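Local coordinates for Non-catalytic protein 1 (Piromyces equi, PDB 1WCU), which probably binds plant cell-wall polysaccharides as a non-catalytic family 29 carbohydrate-binding module of an anaerobic fungus, at residues T5-E11 against R132-T138; S18-G24 against I48-N54. All blocks are in the same frame, centred on the assembly; numbering follows the deposited sequence.

Contact 1 (T5-E11 against R132-T138); sequences TYSVVYE and RYIIYST
Strand 6-10 runs antiparallel to strand 132-137, the axes of these short strands 4.6 Å apart at closest approach, directions 161° apart. Backbone hydrogen bonds set the register. Ser7 and Tyr136 form a hydrogen-bonded pair (Ser7 N to Tyr136 O 2.8 Å, Tyr136 N to Ser7 O 2.9 Å), flanked by the non-hydrogen-bonded pairs Tyr6-Ser137 and Val8-Ile135. A classic beta bulge then shifts the register by one: Val9 turns helical (phi/psi -83/-42), so that Val9 and Tyr10 both face Ile134. Ile134 O accepts from Val9 N at 2.9 Å and weakly from Tyr10 N at 3.4 Å, while Ile134 N donates to Tyr10 O at 2.8 Å. Beyond it Tyr133 takes a left-handed conformation (phi/psi 54/55), its CA-to-CB bond pointing away, and its N donates to Glu11 O (3.0 Å). At the other end Thr138 N donates to Thr5 O (3.0 Å) and Thr5 N to Thr138 OG1 (2.8 Å); a water joins Thr5 OG1 (3.0 Å) to Thr138 OG1 (2.7 Å).

Apolar contacts occupy both faces. Ile135 meets Tyr6 (CG2 to CD1 4.1 Å) and Val8 (CG1 to CG1 4.3 Å). On the face of Ser7, Tyr10 and Tyr136, Ile134 (mt) meets Tyr10 (CD1 to CB 4.4 Å); the bulged Val9 points its CB toward it, 4.0 Å from Ile134 CG2.

Tyr10 and Tyr136, both t, hydrogen-bond through OH to Gly13 O and Gly61 O respectively. Strand 132-137 lies between strand 6-10 and strand 62-70 (backbone hydrogen bonds Ile135-Tyr65 and Ser137-Cys63), while Val9 and Ile134 touch Leu50 of strand 47-52 in the other sheet.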
loop_
_atom_site.group_PDB
_atom_site.type_symbol
_atom_site.label_atom_id
_atom_site.label_comp_id
_atom_site.label_asym_id
_atom_site.label_seq_id
_atom_site.Cartn_x
_atom_site.Cartn_y
_atom_site.Cartn_z
ATOM N N THR A 5 -15.369 5.596 4.980
ATOM C CA THR A 5 -14.436 6.218 5.892
ATOM C C THR A 5 -13.060 6.030 5.269
ATOM O O THR A 5 -12.771 4.938 4.786
ATOM C CB THR A 5 -14.481 5.492 7.233
ATOM O OG1 THR A 5 -15.829 5.516 7.744
ATOM C CG2 THR A 5 -13.554 6.153 8.216
ATOM N N TYR A 6 -12.215 7.065 5.317
ATOM C CA TYR A 6 -10.875 7.013 4.723
ATOM C C TYR A 6 -9.778 7.052 5.767
ATOM O O TYR A 6 -9.855 7.814 6.742
ATOM C CB TYR A 6 -10.648 8.190 3.767
ATOM C CG TYR A 6 -11.687 8.291 2.704
ATOM C CD1 TYR A 6 -11.582 7.560 1.536
ATOM C CD2 TYR A 6 -12.801 9.105 2.878
ATOM C CE1 TYR A 6 -12.545 7.638 0.559
ATOM C CE2 TYR A 6 -13.765 9.193 1.906
ATOM C CZ TYR A 6 -13.637 8.451 0.752
ATOM O OH TYR A 6 -14.580 8.526 -0.249
ATOM N N SER A 7 -8.756 6.233 5.548
ATOM C CA SER A 7 -7.496 6.281 6.300
ATOM C C SER A 7 -6.430 6.774 5.326
ATOM O O SER A 7 -6.071 6.044 4.401
ATOM C CB SER A 7 -7.065 4.894 6.795
ATOM O OG SER A 7 -7.976 4.322 7.728
ATOM N N VAL A 8 -5.909 7.977 5.548
ATOM C CA VAL A 8 -4.878 8.553 4.676
ATOM C C VAL A 8 -3.520 8.209 5.286
ATOM O O VAL A 8 -3.122 8.771 6.305
ATOM C CB VAL A 8 -5.062 10.076 4.513
ATOM C CG1 VAL A 8 -3.983 10.665 3.613
ATOM C CG2 VAL A 8 -6.448 10.399 3.962
ATOM N N VAL A 9 -2.806 7.277 4.662
ATOM C CA VAL A 9 -1.571 6.728 5.235
ATOM C C VAL A 9 -0.373 7.639 4.933
ATOM O O VAL A 9 0.484 7.891 5.783
ATOM C CB VAL A 9 -1.300 5.322 4.654
ATOM C CG1 VAL A 9 0.004 4.744 5.168
ATOM C CG2 VAL A 9 -2.468 4.375 4.934
ATOM N N TYR A 10 -0.348 8.128 3.700
ATOM C CA TYR A 10 0.737 8.959 3.200
ATOM C C TYR A 10 0.260 9.797 2.026
ATOM O O TYR A 10 -0.355 9.252 1.106
ATOM C CB TYR A 10 1.931 8.089 2.772
ATOM C CG TYR A 10 3.047 8.885 2.133
ATOM C CD1 TYR A 10 3.134 9.022 0.756
ATOM C CD2 TYR A 10 4.004 9.548 2.907
ATOM C CE1 TYR A 10 4.127 9.796 0.163
ATOM C CE2 TYR A 10 4.988 10.316 2.323
ATOM C CZ TYR A 10 5.059 10.438 0.949
ATOM O OH TYR A 10 6.024 11.214 0.349
ATOM N N GLU A 11 0.531 11.099 2.039
ATOM C CA GLU A 11 0.215 11.966 0.907
ATOM C C GLU A 11 1.480 12.260 0.111
ATOM O O GLU A 11 1.726 11.616 -0.909
ATOM C CB GLU A 11 -0.497 13.243 1.385
ATOM C CG GLU A 11 -1.947 12.979 1.804
ATOM C CD GLU A 11 -2.726 14.274 2.080
ATOM O OE1 GLU A 11 -2.190 15.095 2.838
ATOM O OE2 GLU A 11 -3.863 14.448 1.560
ATOM N N ARG A 132 2.792 7.880 -3.815
ATOM C CA ARG A 132 2.110 9.015 -3.206
ATOM C C ARG A 132 0.650 8.666 -2.956
ATOM O O ARG A 132 0.098 7.785 -3.611
ATOM C CB ARG A 132 2.161 10.254 -4.119
ATOM C CG ARG A 132 3.531 10.879 -4.245
ATOM C CD ARG A 132 3.541 12.005 -5.279
ATOM N NE ARG A 132 4.868 12.607 -5.379
ATOM C CZ ARG A 132 5.269 13.414 -6.359
ATOM N NH1 ARG A 132 4.436 13.752 -7.327
ATOM N NH2 ARG A 132 6.515 13.852 -6.380
ATOM N N TYR A 133 0.024 9.384 -2.032
ATOM C CA TYR A 133 -1.429 9.314 -1.823
ATOM C C TYR A 133 -1.916 7.877 -1.587
ATOM O O TYR A 133 -2.815 7.393 -2.265
ATOM C CB TYR A 133 -2.205 9.995 -2.971
ATOM C CG TYR A 133 -1.655 11.336 -3.407
ATOM C CD1 TYR A 133 -1.652 12.433 -2.566
ATOM C CD2 TYR A 133 -1.112 11.473 -4.665
ATOM C CE1 TYR A 133 -1.103 13.681 -3.009
ATOM C CE2 TYR A 133 -0.585 12.662 -5.108
ATOM C CZ TYR A 133 -0.576 13.753 -4.293
ATOM O OH TYR A 133 -0.023 14.917 -4.803
ATOM N N ILE A 134 -1.320 7.231 -0.599
ATOM C CA ILE A 134 -1.735 5.907 -0.174
ATOM C C ILE A 134 -2.931 6.084 0.755
ATOM O O ILE A 134 -2.803 6.638 1.848
ATOM C CB ILE A 134 -0.603 5.149 0.552
ATOM C CG1 ILE A 134 0.630 5.037 -0.359
ATOM C CG2 ILE A 134 -1.115 3.764 0.963
ATOM C CD1 ILE A 134 1.851 4.462 0.351
ATOM N N ILE A 135 -4.096 5.632 0.305
ATOM C CA ILE A 135 -5.363 5.899 0.991
ATOM C C ILE A 135 -6.213 4.639 0.991
ATOM O O ILE A 135 -6.427 4.034 -0.051
ATOM C CB ILE A 135 -6.181 7.035 0.296
ATOM C CG1 ILE A 135 -5.375 8.340 0.244
ATOM C CG2 ILE A 135 -7.529 7.246 0.997
ATOM C CD1 ILE A 135 -5.937 9.373 -0.704
ATOM N N TYR A 136 -6.711 4.248 2.153
ATOM C CA TYR A 136 -7.685 3.167 2.279
ATOM C C TYR A 136 -9.091 3.729 2.497
ATOM O O TYR A 136 -9.275 4.652 3.272
ATOM C CB TYR A 136 -7.325 2.269 3.475
ATOM C CG TYR A 136 -8.449 1.305 3.809
ATOM C CD1 TYR A 136 -8.667 0.162 3.033
ATOM C CD2 TYR A 136 -9.330 1.555 4.848
ATOM C CE1 TYR A 136 -9.711 -0.698 3.287
ATOM C CE2 TYR A 136 -10.394 0.675 5.124
ATOM C CZ TYR A 136 -10.581 -0.435 4.343
ATOM O OH TYR A 136 -11.635 -1.295 4.599
ATOM N N SER A 137 -10.071 3.142 1.826
ATOM C CA SER A 137 -11.476 3.479 2.003
ATOM C C SER A 137 -12.247 2.231 2.402
ATOM O O SER A 137 -12.042 1.158 1.837
ATOM C CB SER A 137 -12.049 4.002 0.692
ATOM O OG SER A 137 -13.445 4.237 0.813
ATOM N N THR A 138 -13.172 2.374 3.351
ATOM C CA THR A 138 -14.080 1.279 3.671
ATOM C C THR A 138 -15.091 1.034 2.555
ATOM O O THR A 138 -15.730 -0.019 2.518
ATOM C CB THR A 138 -14.877 1.542 4.964
ATOM O OG1 THR A 138 -15.595 2.764 4.841
ATOM C CG2 THR A 138 -13.930 1.619 6.171
HETATM O O HOH W 1 -17.382 3.176 6.799
#

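Contact 2 (S18-G24 against I48-N54); sequences SGFDNWG and ISLKNLN
Trp23 (chi1 -69°, chi2 9°) lays its indole over the aliphatic part of Lys51: Lys51 CG sits 3.7 Å from the centroid of the Trp23 six-membered ring, 7° off its normal, a CH-pi contact. Trp23 NE1 hydrogen-bonds Asp21 OD2 (3.0 Å), and Trp23 CZ2 lies 4.2 Å from Leu53 CD2. Strands 20-22 and 48-52 run antiparallel, axes 4.6 Å apart, directions 153° apart. Asp21-Lys51 is the hydrogen-bonded pair (Asp21 N to Lys51 O 3.1 Å, Lys51 N to Asp21 O 2.8 Å), between non-hydrogen-bonded Phe20-Asn52 and Asn22-Leu50. Leu53 N to Gly19 O and Trp23 N to Ser49 O, both 2.8 Å, extend the pairing. Gly19 has positive phi (82°), which glycine takes readily. At the far end Asn22 OD1 accepts from Ser49 N and, in an Asx turn, from Gly24 N, both 3.0 Å. A second Asx turn joins Asn52 OD1 to Asn54 N (2.9 Å). Trp23 O hydrogen-bonds a glycerol, probably from crystallisation; the exposed indole is consistent with an aromatic sugar-binding platform. Lys51 NZ salt-bridges Asp115. Strand 20-22 edges its five-stranded sheet; strand 47-52 pairs on its other side with strand 116-121, whose Arg116 touches Trp23 and Lys51.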
loop_
_atom_site.group_PDB
_atom_site.type_symbol
_atom_site.label_atom_id
_atom_site.label_comp_id
_atom_site.label_asym_id
_atom_site.label_seq_id
_atom_site.Cartn_x
_atom_site.Cartn_y
_atom_site.Cartn_z
ATOM N N SER A 18 0.416 10.237 11.062
ATOM C CA SER A 18 0.341 9.781 12.450
ATOM C C SER A 18 -0.331 8.418 12.554
ATOM O O SER A 18 -1.407 8.206 12.000
ATOM C CB SER A 18 -0.459 10.809 13.257
ATOM O OG SER A 18 -0.527 10.460 14.626
ATOM N N GLY A 19 0.315 7.500 13.273
ATOM C CA GLY A 19 -0.270 6.193 13.581
ATOM C C GLY A 19 -0.146 5.133 12.493
ATOM O O GLY A 19 -0.896 4.160 12.499
ATOM N N PHE A 20 0.807 5.311 11.583
ATOM C CA PHE A 20 1.151 4.298 10.576
ATOM C C PHE A 20 2.632 4.011 10.680
ATOM O O PHE A 20 3.434 4.908 10.961
ATOM C CB PHE A 20 0.756 4.771 9.175
ATOM C CG PHE A 20 -0.713 4.980 9.029
ATOM C CD1 PHE A 20 -1.561 3.912 8.821
ATOM C CD2 PHE A 20 -1.277 6.233 9.201
ATOM C CE1 PHE A 20 -2.918 4.104 8.738
ATOM C CE2 PHE A 20 -2.636 6.411 9.114
ATOM C CZ PHE A 20 -3.445 5.363 8.883
ATOM N N ASP A 21 3.003 2.751 10.492
ATOM C CA ASP A 21 4.405 2.340 10.604
ATOM C C ASP A 21 4.691 1.301 9.520
ATOM O O ASP A 21 3.788 0.649 9.018
ATOM C CB ASP A 21 4.634 1.772 12.007
ATOM C CG ASP A 21 6.085 1.554 12.344
ATOM O OD1 ASP A 21 6.969 2.152 11.683
ATOM O OD2 ASP A 21 6.332 0.781 13.313
ATOM N N ASN A 22 5.957 1.156 9.155
ATOM C CA ASN A 22 6.387 0.177 8.176
ATOM C C ASN A 22 6.936 -1.054 8.877
ATOM O O ASN A 22 7.956 -0.975 9.579
ATOM C CB ASN A 22 7.471 0.759 7.264
ATOM C CG ASN A 22 8.077 -0.272 6.340
ATOM O OD1 ASN A 22 7.376 -1.164 5.829
ATOM N ND2 ASN A 22 9.396 -0.163 6.100
ATOM N N TRP A 23 6.239 -2.175 8.700
ATOM C CA TRP A 23 6.622 -3.495 9.219
ATOM C C TRP A 23 7.029 -4.457 8.069
ATOM O O TRP A 23 6.802 -5.675 8.113
ATOM C CB TRP A 23 5.462 -4.088 10.019
ATOM C CG TRP A 23 5.150 -3.401 11.317
ATOM C CD1 TRP A 23 5.652 -2.225 11.794
ATOM C CD2 TRP A 23 4.269 -3.905 12.324
ATOM N NE1 TRP A 23 5.104 -1.952 13.039
ATOM C CE2 TRP A 23 4.275 -2.985 13.390
ATOM C CE3 TRP A 23 3.472 -5.065 12.429
ATOM C CZ2 TRP A 23 3.490 -3.180 14.536
ATOM C CZ3 TRP A 23 2.718 -5.246 13.559
ATOM C CH2 TRP A 23 2.751 -4.323 14.603
ATOM N N GLY A 24 7.630 -3.886 7.024
ATOM C CA GLY A 24 8.071 -4.672 5.874
ATOM C C GLY A 24 9.337 -5.459 6.108
ATOM O O GLY A 24 9.750 -5.663 7.224
ATOM N N ILE A 48 7.453 -3.070 1.569
ATOM C CA ILE A 48 6.938 -2.312 2.709
ATOM C C ILE A 48 5.625 -2.959 3.147
ATOM O O ILE A 48 4.942 -3.610 2.348
ATOM C CB ILE A 48 6.743 -0.816 2.421
ATOM C CG1 ILE A 48 5.813 -0.595 1.225
ATOM C CG2 ILE A 48 8.072 -0.128 2.295
ATOM C CD1 ILE A 48 5.350 0.831 1.102
ATOM N N SER A 49 5.285 -2.825 4.420
ATOM C CA SER A 49 3.996 -3.303 4.923
ATOM C C SER A 49 3.487 -2.261 5.920
ATOM O O SER A 49 4.028 -2.113 7.029
ATOM C CB SER A 49 4.119 -4.687 5.541
ATOM O OG SER A 49 2.830 -5.109 5.945
ATOM N N LEU A 50 2.487 -1.494 5.498
ATOM C CA LEU A 50 2.094 -0.304 6.224
ATOM C C LEU A 50 0.987 -0.668 7.204
ATOM O O LEU A 50 -0.167 -0.932 6.819
ATOM C CB LEU A 50 1.682 0.812 5.258
ATOM C CG LEU A 50 2.791 1.174 4.259
ATOM C CD1 LEU A 50 2.260 2.201 3.260
ATOM C CD2 LEU A 50 4.055 1.704 4.964
ATOM N N LYS A 51 1.386 -0.706 8.468
ATOM C CA LYS A 51 0.560 -1.119 9.609
ATOM C C LYS A 51 -0.204 0.066 10.179
ATOM O O LYS A 51 0.365 1.127 10.416
ATOM C CB LYS A 51 1.476 -1.740 10.688
ATOM C CG LYS A 51 0.862 -1.908 12.080
ATOM C CD LYS A 51 -0.143 -3.068 12.174
ATOM C CE LYS A 51 -0.636 -3.185 13.627
ATOM N NZ LYS A 51 -1.422 -4.411 13.955
ATOM N N ASN A 52 -1.508 -0.137 10.365
ATOM C CA ASN A 52 -2.379 0.827 11.041
ATOM C C ASN A 52 -2.275 0.632 12.548
ATOM O O ASN A 52 -2.678 -0.406 13.064
ATOM C CB ASN A 52 -3.823 0.617 10.562
ATOM C CG ASN A 52 -4.729 1.763 10.892
ATOM O OD1 ASN A 52 -4.487 2.525 11.827
ATOM N ND2 ASN A 52 -5.763 1.925 10.097
ATOM N N LEU A 53 -1.738 1.643 13.232
ATOM C CA LEU A 53 -1.655 1.660 14.694
ATOM C C LEU A 53 -2.772 2.471 15.337
ATOM O O LEU A 53 -2.859 2.524 16.566
ATOM C CB LEU A 53 -0.295 2.222 15.126
ATOM C CG LEU A 53 0.909 1.402 14.643
ATOM C CD1 LEU A 53 2.191 2.211 14.873
ATOM C CD2 LEU A 53 0.971 0.053 15.322
ATOM N N ASN A 54 -3.623 3.087 14.523
ATOM C CA ASN A 54 -4.734 3.893 15.044
ATOM C C ASN A 54 -5.891 2.986 15.471
ATOM O O ASN A 54 -6.523 3.200 16.519
ATOM C CB ASN A 54 -5.195 4.904 14.004
ATOM C CG ASN A 54 -4.120 5.916 13.646
ATOM O OD1 ASN A 54 -3.740 6.057 12.469
ATOM N ND2 ASN A 54 -3.603 6.615 14.646
#

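How the contacts relate
The two contacts, centres about 12 Å apart, lie in different antiparallel sheets: contact 1 joins strands 6-10 and 129-137, near the two ends of the chain, and contact 2 joins strands 20-22 and 47-52, which come between them in sequence. Strand 20-22 is the next strand after 6-10, so the chain passes from one sheet to the other early on. The sheets meet through side chains: Leu50 CD1 lies 3.7 Å from Ile134 CD1 and 3.9 Å from Val9 CG1, and Phe20 CE1 lies 3.8 Å from Val9 CG2. This facing arrangement fits the beta-sandwich expected of a family 29 carbohydrate-binding module, with its hydrophobic interior between the sheets.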